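Local atomic coordinates of BH2602 protein (Bacillus halodurans, PDB entry 3NWZ), a protein that binds coenzyme A and probably hydrolyses acyl-CoA thioesters, although its physiological substrate is not established. Residues L51-E55 / V66-I70; G62-V66 / T92-M97; Q106-E112 / G159-L164; L113-K119 / E152-T158. One frame throughout, in Å; residues are numbered along the deposited sequence.

Interaction 1: L51-E55 / V66-I70; sequences LTQIE and VRLPI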
loop_
_atom_site.group_PDB
_atom_site.type_symbol
_atom_site.label_atom_id
_atom_site.label_comp_id
_atom_site.label_asym_id
_atom_site.label_seq_id
_atom_site.Cartn_x
_atom_site.Cartn_y
_atom_site.Cartn_z
ATOM N N LEU A 51 -18.660 19.397 7.232
ATOM C CA LEU A 51 -17.714 20.224 7.968
ATOM C C LEU A 51 -16.446 20.464 7.189
ATOM O O LEU A 51 -15.646 21.328 7.549
ATOM C CB LEU A 51 -17.369 19.587 9.316
ATOM C CG LEU A 51 -18.374 19.756 10.467
ATOM C CD1 LEU A 51 -19.800 19.639 9.976
ATOM C CD2 LEU A 51 -18.099 18.691 11.523
ATOM N N THR A 52 -16.238 19.708 6.120
ATOM C CA THR A 52 -15.028 19.932 5.348
ATOM C C THR A 52 -15.318 20.687 4.052
ATOM O O THR A 52 -14.407 21.168 3.391
ATOM C CB THR A 52 -14.305 18.625 5.052
ATOM O OG1 THR A 52 -13.007 18.926 4.540
ATOM C CG2 THR A 52 -15.072 17.797 4.048
ATOM N N GLN A 53 -16.598 20.791 3.706
ATOM C CA GLN A 53 -17.045 21.509 2.510
ATOM C C GLN A 53 -16.564 20.966 1.144
ATOM O O GLN A 53 -16.364 21.741 0.212
ATOM C CB GLN A 53 -16.635 22.987 2.623
ATOM C CG GLN A 53 -16.768 23.599 4.010
ATOM C CD GLN A 53 -15.625 24.564 4.336
ATOM O OE1 GLN A 53 -15.358 25.507 3.587
ATOM N NE2 GLN A 53 -14.950 24.327 5.459
ATOM N N ILE A 54 -16.392 19.660 0.994
ATOM C CA ILE A 54 -15.924 19.136 -0.293
ATOM C C ILE A 54 -16.846 19.428 -1.490
ATOM O O ILE A 54 -18.069 19.479 -1.350
ATOM C CB ILE A 54 -15.677 17.603 -0.235
ATOM C CG1 ILE A 54 -16.960 16.863 0.141
ATOM C CG2 ILE A 54 -14.610 17.292 0.783
ATOM C CD1 ILE A 54 -16.856 15.364 0.007
ATOM N N GLU A 55 -16.244 19.643 -2.660
ATOM C CA GLU A 55 -16.993 19.869 -3.915
ATOM C C GLU A 55 -16.565 18.769 -4.892
ATOM O O GLU A 55 -15.411 18.722 -5.309
ATOM C CB GLU A 55 -16.668 21.236 -4.521
ATOM C CG GLU A 55 -17.442 22.384 -3.911
ATOM C CD GLU A 55 -16.725 23.709 -4.064
ATOM O OE1 GLU A 55 -16.278 24.020 -5.190
ATOM O OE2 GLU A 55 -16.611 24.437 -3.054
ATOM N N VAL A 66 -12.442 15.687 -6.500
ATOM C CA VAL A 66 -12.915 16.137 -5.200
ATOM C C VAL A 66 -11.944 17.178 -4.675
ATOM O O VAL A 66 -10.769 16.874 -4.458
ATOM C CB VAL A 66 -12.943 15.016 -4.127
ATOM C CG1 VAL A 66 -13.516 15.583 -2.850
ATOM C CG2 VAL A 66 -13.751 13.834 -4.573
ATOM N N ARG A 67 -12.419 18.405 -4.489
ATOM C CA ARG A 67 -11.555 19.429 -3.923
ATOM C C ARG A 67 -12.007 19.745 -2.497
ATOM O O ARG A 67 -13.179 19.603 -2.140
ATOM C CB ARG A 67 -11.503 20.689 -4.806
ATOM C CG ARG A 67 -12.755 21.519 -4.910
ATOM C CD ARG A 67 -12.612 22.497 -6.068
ATOM N NE ARG A 67 -12.611 21.796 -7.352
ATOM C CZ ARG A 67 -13.697 21.291 -7.934
ATOM N NH1 ARG A 67 -14.890 21.411 -7.358
ATOM N NH2 ARG A 67 -13.592 20.656 -9.093
ATOM N N LEU A 68 -11.054 20.148 -1.676
ATOM C CA LEU A 68 -11.314 20.447 -0.284
ATOM C C LEU A 68 -10.603 21.712 0.123
ATOM O O LEU A 68 -9.396 21.823 -0.026
ATOM C CB LEU A 68 -10.827 19.277 0.564
ATOM C CG LEU A 68 -10.792 19.331 2.085
ATOM C CD1 LEU A 68 -11.029 17.927 2.625
ATOM C CD2 LEU A 68 -9.455 19.865 2.552
ATOM N N PRO A 69 -11.356 22.692 0.628
ATOM C CA PRO A 69 -10.789 23.964 1.068
ATOM C C PRO A 69 -9.796 23.708 2.192
ATOM O O PRO A 69 -10.052 22.864 3.066
ATOM C CB PRO A 69 -12.013 24.733 1.578
ATOM C CG PRO A 69 -13.142 24.187 0.789
ATOM C CD PRO A 69 -12.828 22.708 0.731
ATOM N N ILE A 70 -8.665 24.414 2.174
ATOM C CA ILE A 70 -7.694 24.265 3.251
ATOM C C ILE A 70 -7.899 25.378 4.287
ATOM O O ILE A 70 -7.878 26.571 3.966
ATOM C CB ILE A 70 -6.228 24.323 2.762
ATOM C CG1 ILE A 70 -5.974 23.214 1.732
ATOM C CG2 ILE A 70 -5.260 24.170 4.001
ATOM C CD1 ILE A 70 -4.563 23.180 1.202
#
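Ile54 lies across the side chains of two residues of strand 64-69: its CB sits 3.9 Å from Val66 CG1 and its CG2 4.1 Å from Leu68 CD1. Val66 and Leu68 in turn rest on Leu89 of helix 83-100, so Ile54 extends the apolar layer beneath that helix. Thr52 joins from the last turn of helix 47-52, with OG1 in tight contact, 2.9 Å, with Leu68 CD1. Between them Gln53, with a positive phi of 63°, ends the helix, and its carbonyl O lies 3.7 Å from Pro69 CD. From there the chain runs on into the edge strand of the antiparallel hot-dog sheet, which begins at Glu55. Glu55 and Arg67 form a hydrogen-bonded antiparallel pair, in which Glu55 N donates to Arg67 O and Arg67 N to Glu55 O, both at 3.1 Å. Just before it, Ile54 CA makes a CA-H...O contact of 3.3 Å with Arg67 O. The two charged side chains share one face of the sheet. Their salt bridge is long, 3.7 Å from Glu55 OE1 to Arg67 NH1; NH2 of the same guanidinium forms a salt bridge with Glu65.

Interaction 2: G62-V66 / T92-M97; sequences GRFEV and TAMGQM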
loop_
_atom_site.group_PDB
_atom_site.type_symbol
_atom_site.label_atom_id
_atom_site.label_comp_id
_atom_site.label_asym_id
_atom_site.label_seq_id
_atom_site.Cartn_x
_atom_site.Cartn_y
_atom_site.Cartn_z
ATOM N N GLY A 62 -12.825 10.545 -18.113
ATOM C CA GLY A 62 -13.547 9.661 -17.211
ATOM C C GLY A 62 -13.299 9.912 -15.727
ATOM O O GLY A 62 -14.191 9.727 -14.917
ATOM N N ARG A 63 -12.092 10.349 -15.376
ATOM C CA ARG A 63 -11.694 10.605 -13.989
ATOM C C ARG A 63 -12.678 11.349 -13.064
ATOM O O ARG A 63 -13.628 11.992 -13.511
ATOM C CB ARG A 63 -10.361 11.346 -13.976
ATOM C CG ARG A 63 -9.238 10.639 -14.706
ATOM C CD ARG A 63 -7.974 11.475 -14.613
ATOM N NE ARG A 63 -6.871 10.892 -15.360
ATOM C CZ ARG A 63 -6.853 10.749 -16.680
ATOM N NH1 ARG A 63 -7.882 11.150 -17.409
ATOM N NH2 ARG A 63 -5.800 10.205 -17.270
ATOM N N PHE A 64 -12.426 11.261 -11.759
ATOM C CA PHE A 64 -13.282 11.915 -10.781
ATOM C C PHE A 64 -12.536 12.926 -9.878
ATOM O O PHE A 64 -11.411 12.694 -9.414
ATOM C CB PHE A 64 -13.999 10.850 -9.954
ATOM C CG PHE A 64 -15.352 11.274 -9.485
ATOM C CD1 PHE A 64 -15.509 11.920 -8.258
ATOM C CD2 PHE A 64 -16.462 11.071 -10.281
ATOM C CE1 PHE A 64 -16.760 12.354 -7.838
ATOM C CE2 PHE A 64 -17.717 11.506 -9.865
ATOM C CZ PHE A 64 -17.861 12.147 -8.644
ATOM N N GLU A 65 -13.194 14.039 -9.593
ATOM C CA GLU A 65 -12.554 15.089 -8.834
ATOM C C GLU A 65 -13.253 15.535 -7.544
ATOM O O GLU A 65 -14.474 15.730 -7.492
ATOM C CB GLU A 65 -12.371 16.270 -9.789
ATOM C CG GLU A 65 -11.488 17.406 -9.338
ATOM C CD GLU A 65 -11.203 18.360 -10.495
ATOM O OE1 GLU A 65 -10.506 17.947 -11.449
ATOM O OE2 GLU A 65 -11.687 19.516 -10.463
ATOM N N VAL A 66 -12.442 15.687 -6.500
ATOM C CA VAL A 66 -12.915 16.137 -5.200
ATOM C C VAL A 66 -11.944 17.178 -4.675
ATOM O O VAL A 66 -10.769 16.874 -4.458
ATOM C CB VAL A 66 -12.943 15.016 -4.127
ATOM C CG1 VAL A 66 -13.516 15.583 -2.850
ATOM C CG2 VAL A 66 -13.751 13.834 -4.573
ATOM N N THR A 92 -12.285 9.334 -0.745
ATOM C CA THR A 92 -13.570 9.887 -1.138
ATOM C C THR A 92 -13.664 9.984 -2.657
ATOM O O THR A 92 -14.673 9.602 -3.251
ATOM C CB THR A 92 -13.791 11.266 -0.492
ATOM O OG1 THR A 92 -13.665 11.143 0.928
ATOM C CG2 THR A 92 -15.166 11.752 -0.756
ATOM N N ALA A 93 -12.602 10.486 -3.281
ATOM C CA ALA A 93 -12.560 10.605 -4.734
ATOM C C ALA A 93 -12.710 9.206 -5.359
ATOM O O ALA A 93 -13.623 8.960 -6.164
ATOM C CB ALA A 93 -11.237 11.253 -5.164
HETATM N N MSE A 94 -11.834 8.282 -4.960
HETATM C CA MSE A 94 -11.864 6.935 -5.499
HETATM C C MSE A 94 -13.192 6.235 -5.284
HETATM O O MSE A 94 -13.600 5.363 -6.087
HETATM C CB MSE A 94 -10.762 6.120 -4.879
HETATM C CG MSE A 94 -9.435 6.801 -4.936
HETATM SE SE MSE A 94 -8.087 5.757 -4.072
HETATM C CE MSE A 94 -7.016 5.314 -5.613
ATOM N N GLY A 95 -13.871 6.608 -4.204
ATOM C CA GLY A 95 -15.152 6.005 -3.918
ATOM C C GLY A 95 -16.198 6.479 -4.905
ATOM O O GLY A 95 -16.773 5.687 -5.653
ATOM N N GLN A 96 -16.445 7.782 -4.912
ATOM C CA GLN A 96 -17.435 8.327 -5.810
ATOM C C GLN A 96 -17.170 7.860 -7.237
ATOM O O GLN A 96 -18.116 7.579 -7.976
ATOM C CB GLN A 96 -17.465 9.846 -5.686
ATOM C CG GLN A 96 -17.916 10.297 -4.287
ATOM C CD GLN A 96 -18.462 11.715 -4.260
ATOM O OE1 GLN A 96 -17.870 12.631 -4.816
ATOM N NE2 GLN A 96 -19.590 11.896 -3.602
HETATM N N MSE A 97 -15.889 7.759 -7.608
HETATM C CA MSE A 97 -15.481 7.250 -8.923
HETATM C C MSE A 97 -16.105 5.855 -9.090
HETATM O O MSE A 97 -16.958 5.635 -9.950
HETATM C CB MSE A 97 -13.950 7.132 -8.991
HETATM C CG MSE A 97 -13.370 6.534 -10.302
HETATM SE SE MSE A 97 -13.419 7.715 -11.863
HETATM C CE MSE A 97 -15.252 7.383 -12.448
#
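Apolar packing dominates this contact between strand 64-69 and helix 83-100. Val66 and Phe64, two residues apart on the strand, both point toward the helix, and they meet it about one turn apart. Val66 CG2 settles on Ala93, 3.4 Å from its CA and 3.7 Å from its CB; the small alanine lets the strand come close, and the two short axes approach to 7.6 Å. Further along, Phe64 CB touches the selenium of Met97, a selenomethionine, at 3.7 Å. The Met97 side chain also runs under the turn preceding the strand, where CE lies 3.6 Å from Gly62 O. Such packing is the core of the hot-dog fold, in which an antiparallel sheet, the bun, wraps around a long central helix, the sausage; here the short axes of 64-66 and 92-97 run at 141° to each other. Polar atoms contribute through van der Waals contact. One face of the Phe64 ring covers the helix backbone at Gln96 O and Met97 N, and Phe64 CE1 comes within 3.2 Å of Gln96 OE1, which itself makes a weak hydrogen bond to Ser56 of the edge strand. Within the helix, Met97 N donates to Ala93 O at 2.9 Å and Gln96 N to Thr92 O at 3.0 Å. Glu65, alternating with its neighbours, points away from the helix and forms a salt bridge with Arg67.

Interaction 3: Q106-E112 / G159-L164; sequences QSAVTSE and GSFFVL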
loop_
_atom_site.group_PDB
_atom_site.type_symbol
_atom_site.label_atom_id
_atom_site.label_comp_id
_atom_site.label_asym_id
_atom_site.label_seq_id
_atom_site.Cartn_x
_atom_site.Cartn_y
_atom_site.Cartn_z
ATOM N N GLN A 106 -26.184 -1.824 -7.154
ATOM C CA GLN A 106 -24.847 -2.223 -6.733
ATOM C C GLN A 106 -24.165 -1.080 -5.996
ATOM O O GLN A 106 -24.526 0.082 -6.161
ATOM C CB GLN A 106 -23.999 -2.636 -7.941
ATOM C CG GLN A 106 -24.303 -4.035 -8.469
ATOM C CD GLN A 106 -23.374 -4.469 -9.607
ATOM O OE1 GLN A 106 -22.147 -4.439 -9.479
ATOM N NE2 GLN A 106 -23.965 -4.885 -10.722
ATOM N N SER A 107 -23.180 -1.423 -5.174
ATOM C CA SER A 107 -22.427 -0.440 -4.392
ATOM C C SER A 107 -21.034 -1.002 -4.152
ATOM O O SER A 107 -20.783 -2.172 -4.444
ATOM C CB SER A 107 -23.119 -0.195 -3.055
ATOM O OG SER A 107 -23.237 -1.406 -2.326
ATOM N N ALA A 108 -20.134 -0.186 -3.613
ATOM C CA ALA A 108 -18.768 -0.641 -3.365
ATOM C C ALA A 108 -18.196 -0.065 -2.077
ATOM O O ALA A 108 -18.513 1.062 -1.701
ATOM C CB ALA A 108 -17.879 -0.260 -4.543
ATOM N N VAL A 109 -17.341 -0.836 -1.409
ATOM C CA VAL A 109 -16.741 -0.385 -0.169
ATOM C C VAL A 109 -15.216 -0.515 -0.173
ATOM O O VAL A 109 -14.656 -1.511 -0.634
ATOM C CB VAL A 109 -17.324 -1.171 1.005
ATOM C CG1 VAL A 109 -18.842 -1.044 0.992
ATOM C CG2 VAL A 109 -16.923 -2.638 0.904
ATOM N N THR A 110 -14.548 0.513 0.334
ATOM C CA THR A 110 -13.097 0.539 0.406
ATOM C C THR A 110 -12.502 -0.712 1.061
ATOM O O THR A 110 -12.640 -0.937 2.272
ATOM C CB THR A 110 -12.629 1.769 1.183
ATOM O OG1 THR A 110 -13.038 2.954 0.485
ATOM C CG2 THR A 110 -11.125 1.761 1.338
ATOM N N SER A 111 -11.828 -1.516 0.245
ATOM C CA SER A 111 -11.201 -2.751 0.696
ATOM C C SER A 111 -9.746 -2.477 1.094
ATOM O O SER A 111 -9.348 -2.657 2.251
ATOM C CB SER A 111 -11.276 -3.782 -0.436
ATOM O OG SER A 111 -10.531 -4.942 -0.150
ATOM N N GLU A 112 -8.951 -2.049 0.122
ATOM C CA GLU A 112 -7.554 -1.729 0.357
ATOM C C GLU A 112 -7.352 -0.257 0.038
ATOM O O GLU A 112 -8.143 0.347 -0.688
ATOM C CB GLU A 112 -6.646 -2.585 -0.523
ATOM C CG GLU A 112 -6.405 -3.989 -0.001
ATOM C CD GLU A 112 -7.662 -4.824 0.043
ATOM O OE1 GLU A 112 -8.056 -5.364 -1.013
ATOM O OE2 GLU A 112 -8.260 -4.935 1.136
ATOM N N GLY A 159 -6.278 2.188 -4.564
ATOM C CA GLY A 159 -7.300 1.644 -3.688
ATOM C C GLY A 159 -8.157 0.583 -4.351
ATOM O O GLY A 159 -8.658 0.770 -5.454
ATOM N N SER A 160 -8.312 -0.552 -3.681
ATOM C CA SER A 160 -9.150 -1.632 -4.203
ATOM C C SER A 160 -10.483 -1.585 -3.454
ATOM O O SER A 160 -10.495 -1.414 -2.234
ATOM C CB SER A 160 -8.468 -2.984 -3.999
ATOM O OG SER A 160 -9.304 -4.037 -4.433
ATOM N N PHE A 161 -11.594 -1.717 -4.187
ATOM C CA PHE A 161 -12.934 -1.654 -3.604
ATOM C C PHE A 161 -13.754 -2.910 -3.820
ATOM O O PHE A 161 -13.767 -3.492 -4.906
ATOM C CB PHE A 161 -13.710 -0.471 -4.175
ATOM C CG PHE A 161 -13.172 0.864 -3.760
ATOM C CD1 PHE A 161 -13.976 1.767 -3.083
ATOM C CD2 PHE A 161 -11.856 1.220 -4.044
ATOM C CE1 PHE A 161 -13.477 3.000 -2.698
ATOM C CE2 PHE A 161 -11.346 2.458 -3.657
ATOM C CZ PHE A 161 -12.151 3.347 -2.987
ATOM N N PHE A 162 -14.463 -3.310 -2.776
ATOM C CA PHE A 162 -15.285 -4.498 -2.843
ATOM C C PHE A 162 -16.695 -4.127 -3.276
ATOM O O PHE A 162 -17.318 -3.210 -2.721
ATOM C CB PHE A 162 -15.318 -5.203 -1.489
ATOM C CG PHE A 162 -15.612 -6.658 -1.596
ATOM C CD1 PHE A 162 -14.607 -7.554 -1.939
ATOM C CD2 PHE A 162 -16.912 -7.131 -1.442
ATOM C CE1 PHE A 162 -14.894 -8.901 -2.133
ATOM C CE2 PHE A 162 -17.213 -8.477 -1.635
ATOM C CZ PHE A 162 -16.203 -9.362 -1.982
ATOM N N VAL A 163 -17.181 -4.852 -4.280
ATOM C CA VAL A 163 -18.503 -4.651 -4.856
ATOM C C VAL A 163 -19.607 -5.365 -4.075
ATOM O O VAL A 163 -19.444 -6.519 -3.669
ATOM C CB VAL A 163 -18.535 -5.166 -6.308
ATOM C CG1 VAL A 163 -19.904 -4.922 -6.922
ATOM C CG2 VAL A 163 -17.446 -4.496 -7.115
ATOM N N LEU A 164 -20.731 -4.677 -3.887
ATOM C CA LEU A 164 -21.881 -5.236 -3.171
ATOM C C LEU A 164 -23.078 -5.441 -4.108
ATOM O O LEU A 164 -23.799 -6.439 -4.018
ATOM C CB LEU A 164 -22.293 -4.309 -2.023
ATOM C CG LEU A 164 -21.203 -3.892 -1.033
ATOM C CD1 LEU A 164 -21.833 -3.066 0.067
ATOM C CD2 LEU A 164 -20.519 -5.107 -0.450
#
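With chi1 near -68° (m), the Phe161 side chain lays its ring under the neighbouring strand: Thr110 CA stands over the ring face, 4.1 Å from the centroid, in a CH-pi contact. Thr110, also m, brings OG1 to 3.2 Å from Phe161 CE1, while the hydroxyl hydrogen-bonds Asp91 of helix 83-100. Ala108 and Val163 share this helix-facing side, and Ala108 CB lies 4.2 Å from Phe161 CB. On the opposite face, Phe162 adopts a t rotamer whose ring leads away from strand 108-117, so Val109 CG2 meets its CB at 3.9 Å; Val109, in m, also places CG1 3.7 Å from Leu164 CD1. The strands form the last antiparallel pair of the hot-dog sheet within this chain, through Leu164 N to Ser107 O (2.6 Å), Val109 N to Phe162 O (2.7 Å) and Phe162 N to Val109 O (2.8 Å). A classic beta bulge then interrupts the alternation: Ser111 and Glu112 both face Ser160, and their N atoms donate to Ser160 O at 2.8 and 2.9 Å. Ser111, with chi1 t, holds OG within hydrogen-bonding distance of the Glu112 carboxylate, 2.7 Å from OE1 and 2.6 Å from OE2. Glu112 OE2 also forms a salt bridge with Arg139 of a third subunit. Arg139 belongs to the CoA site, which holds no ligand in this chain, and its counterpart in the same chain packs against Ser160.

Interaction 4: L113-K119 / E152-T158; sequences LNIHYVK and ETVAMGT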
loop_
_atom_site.group_PDB
_atom_site.type_symbol
_atom_site.label_atom_id
_atom_site.label_comp_id
_atom_site.label_asym_id
_atom_site.label_seq_id
_atom_site.Cartn_x
_atom_site.Cartn_y
_atom_site.Cartn_z
ATOM N N LEU A 113 -6.305 0.325 0.612
ATOM C CA LEU A 113 -5.978 1.726 0.395
ATOM C C LEU A 113 -4.474 1.818 0.543
ATOM O O LEU A 113 -3.911 1.241 1.469
ATOM C CB LEU A 113 -6.673 2.606 1.438
ATOM C CG LEU A 113 -6.533 4.124 1.244
ATOM C CD1 LEU A 113 -7.034 4.544 -0.153
ATOM C CD2 LEU A 113 -7.331 4.830 2.323
ATOM N N ASN A 114 -3.822 2.511 -0.381
ATOM C CA ASN A 114 -2.367 2.665 -0.358
ATOM C C ASN A 114 -2.084 4.089 -0.752
ATOM O O ASN A 114 -2.682 4.620 -1.681
ATOM C CB ASN A 114 -1.700 1.733 -1.355
ATOM C CG ASN A 114 -0.236 1.464 -1.015
ATOM O OD1 ASN A 114 0.569 2.386 -0.801
ATOM N ND2 ASN A 114 0.117 0.186 -0.970
ATOM N N ILE A 115 -1.168 4.719 -0.034
ATOM C CA ILE A 115 -0.856 6.113 -0.273
ATOM C C ILE A 115 0.635 6.394 -0.051
ATOM O O ILE A 115 1.270 5.820 0.830
ATOM C CB ILE A 115 -1.703 6.998 0.657
ATOM C CG1 ILE A 115 -3.098 6.392 0.821
ATOM C CG2 ILE A 115 -1.858 8.391 0.059
ATOM C CD1 ILE A 115 -3.930 7.015 1.933
ATOM N N HIS A 116 1.181 7.268 -0.887
ATOM C CA HIS A 116 2.578 7.663 -0.817
ATOM C C HIS A 116 2.543 9.165 -0.668
ATOM O O HIS A 116 1.998 9.861 -1.519
ATOM C CB HIS A 116 3.315 7.255 -2.105
ATOM C CG HIS A 116 3.441 5.774 -2.270
ATOM N ND1 HIS A 116 4.635 5.109 -2.114
ATOM C CD2 HIS A 116 2.503 4.819 -2.471
ATOM C CE1 HIS A 116 4.429 3.807 -2.204
ATOM N NE2 HIS A 116 3.143 3.604 -2.420
ATOM N N TYR A 117 3.078 9.662 0.435
ATOM C CA TYR A 117 3.083 11.089 0.681
ATOM C C TYR A 117 4.279 11.680 -0.019
ATOM O O TYR A 117 5.382 11.159 0.079
ATOM C CB TYR A 117 3.132 11.353 2.178
ATOM C CG TYR A 117 1.831 11.003 2.841
ATOM C CD1 TYR A 117 0.771 11.911 2.864
ATOM C CD2 TYR A 117 1.634 9.736 3.388
ATOM C CE1 TYR A 117 -0.471 11.564 3.414
ATOM C CE2 TYR A 117 0.407 9.381 3.936
ATOM C CZ TYR A 117 -0.640 10.298 3.944
ATOM O OH TYR A 117 -1.849 9.924 4.465
ATOM N N VAL A 118 4.054 12.787 -0.713
ATOM C CA VAL A 118 5.099 13.411 -1.498
ATOM C C VAL A 118 5.462 14.803 -1.019
ATOM O O VAL A 118 6.597 15.046 -0.614
ATOM C CB VAL A 118 4.652 13.454 -2.976
ATOM C CG1 VAL A 118 5.602 14.302 -3.791
ATOM C CG2 VAL A 118 4.554 12.032 -3.517
ATOM N N LYS A 119 4.499 15.714 -1.081
ATOM C CA LYS A 119 4.708 17.089 -0.661
ATOM C C LYS A 119 3.639 17.502 0.342
ATOM O O LYS A 119 2.505 17.012 0.300
ATOM C CB LYS A 119 4.670 18.036 -1.868
ATOM C CG LYS A 119 5.933 18.027 -2.720
ATOM C CD LYS A 119 5.866 19.037 -3.866
ATOM C CE LYS A 119 4.826 18.635 -4.901
ATOM N NZ LYS A 119 5.174 17.346 -5.560
ATOM N N GLU A 152 1.080 21.005 -7.725
ATOM C CA GLU A 152 2.089 20.173 -7.076
ATOM C C GLU A 152 1.403 18.941 -6.524
ATOM O O GLU A 152 0.293 19.035 -6.017
ATOM C CB GLU A 152 2.757 20.938 -5.944
ATOM C CG GLU A 152 3.806 21.931 -6.407
ATOM C CD GLU A 152 3.651 23.285 -5.741
ATOM O OE1 GLU A 152 4.529 24.150 -5.953
ATOM O OE2 GLU A 152 2.649 23.487 -5.011
ATOM N N THR A 153 2.054 17.789 -6.626
ATOM C CA THR A 153 1.471 16.539 -6.138
ATOM C C THR A 153 1.705 16.321 -4.638
ATOM O O THR A 153 2.819 16.013 -4.209
ATOM C CB THR A 153 2.027 15.303 -6.914
ATOM O OG1 THR A 153 1.626 15.361 -8.295
ATOM C CG2 THR A 153 1.500 14.004 -6.293
ATOM N N VAL A 154 0.645 16.486 -3.850
ATOM C CA VAL A 154 0.701 16.293 -2.409
ATOM C C VAL A 154 0.853 14.812 -2.101
ATOM O O VAL A 154 1.635 14.422 -1.231
ATOM C CB VAL A 154 -0.588 16.810 -1.731
ATOM C CG1 VAL A 154 -0.578 16.481 -0.229
ATOM C CG2 VAL A 154 -0.723 18.298 -1.965
ATOM N N ALA A 155 0.107 13.981 -2.816
ATOM C CA ALA A 155 0.200 12.549 -2.592
ATOM C C ALA A 155 -0.327 11.731 -3.745
ATOM O O ALA A 155 -1.112 12.198 -4.565
ATOM C CB ALA A 155 -0.537 12.172 -1.328
HETATM N N MSE A 156 0.105 10.479 -3.784
HETATM C CA MSE A 156 -0.305 9.543 -4.825
HETATM C C MSE A 156 -0.659 8.231 -4.100
HETATM O O MSE A 156 -0.065 7.930 -3.060
HETATM C CB MSE A 156 0.875 9.373 -5.779
HETATM C CG MSE A 156 0.558 8.791 -7.119
HETATM SE SE MSE A 156 0.867 6.907 -7.168
HETATM C CE MSE A 156 -0.857 6.405 -7.929
ATOM N N GLY A 157 -1.642 7.487 -4.619
ATOM C CA GLY A 157 -2.034 6.223 -4.016
ATOM C C GLY A 157 -3.011 5.366 -4.828
ATOM O O GLY A 157 -3.572 5.815 -5.820
ATOM N N THR A 158 -3.211 4.118 -4.408
ATOM C CA THR A 158 -4.144 3.222 -5.086
ATOM C C THR A 158 -5.152 2.683 -4.066
ATOM O O THR A 158 -4.929 2.733 -2.856
ATOM C CB THR A 158 -3.406 2.014 -5.776
ATOM O OG1 THR A 158 -2.711 1.242 -4.785
ATOM C CG2 THR A 158 -2.349 2.527 -6.815
#
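This is a largely buried antiparallel strand pairing, joining strand 108-117, the last of the sheet within the chain, to strand 153-163. Hydrogen-bonded pairs tie it together: His116 N reaches Met156 O at 2.6 Å, Met156 N reaches His116 O at 3.0 Å, and Asn114 N reaches Thr158 O at 2.7 Å. Gly157 allows an unusually close non-hydrogen-bonded pair with Ile115, CA to CA 3.9 Å; a CB on Gly157 would clash with Asn114 O. Towards the helix 83-100 side, Ala155 CB packs on Ile115 CG2 at 4.2 Å. Strand 108-117 also pairs antiparallel with a strand of a second subunit, continuing the sheet across the interface, as in hot-dog dimers. On the other face Thr158 OG1 hydrogen-bonds His116 of a fourth subunit. Beyond Tyr117, Val118 N and Lys119 N both donate to Val154 O, at 3.0 and 3.1 Å, and Lys119 NZ curls back to Thr153 O at 3.0 Å.

In the fold
From the N terminus, interaction 1 comes first, closing a short loop in which helix 47-52 runs into edge strand 55-58 and strand 64-69 returns beside it. Interaction 2 opens where that return begins, sharing Val66, and spans the chain as far as helix 83-100. After the helix, strand 108-117 starts interaction 3, whose partner is the end of strand 153-163; interaction 4 is nested inside that loop and continues the same strand pair. Interactions 1 and 3, with centres 23 Å apart, thus lie towards opposite edges of one sheet. Helix 83-100 bridges the span: Met94, on segment 92-97, packs against Phe161 of interaction 3 and Gly157 of interaction 4.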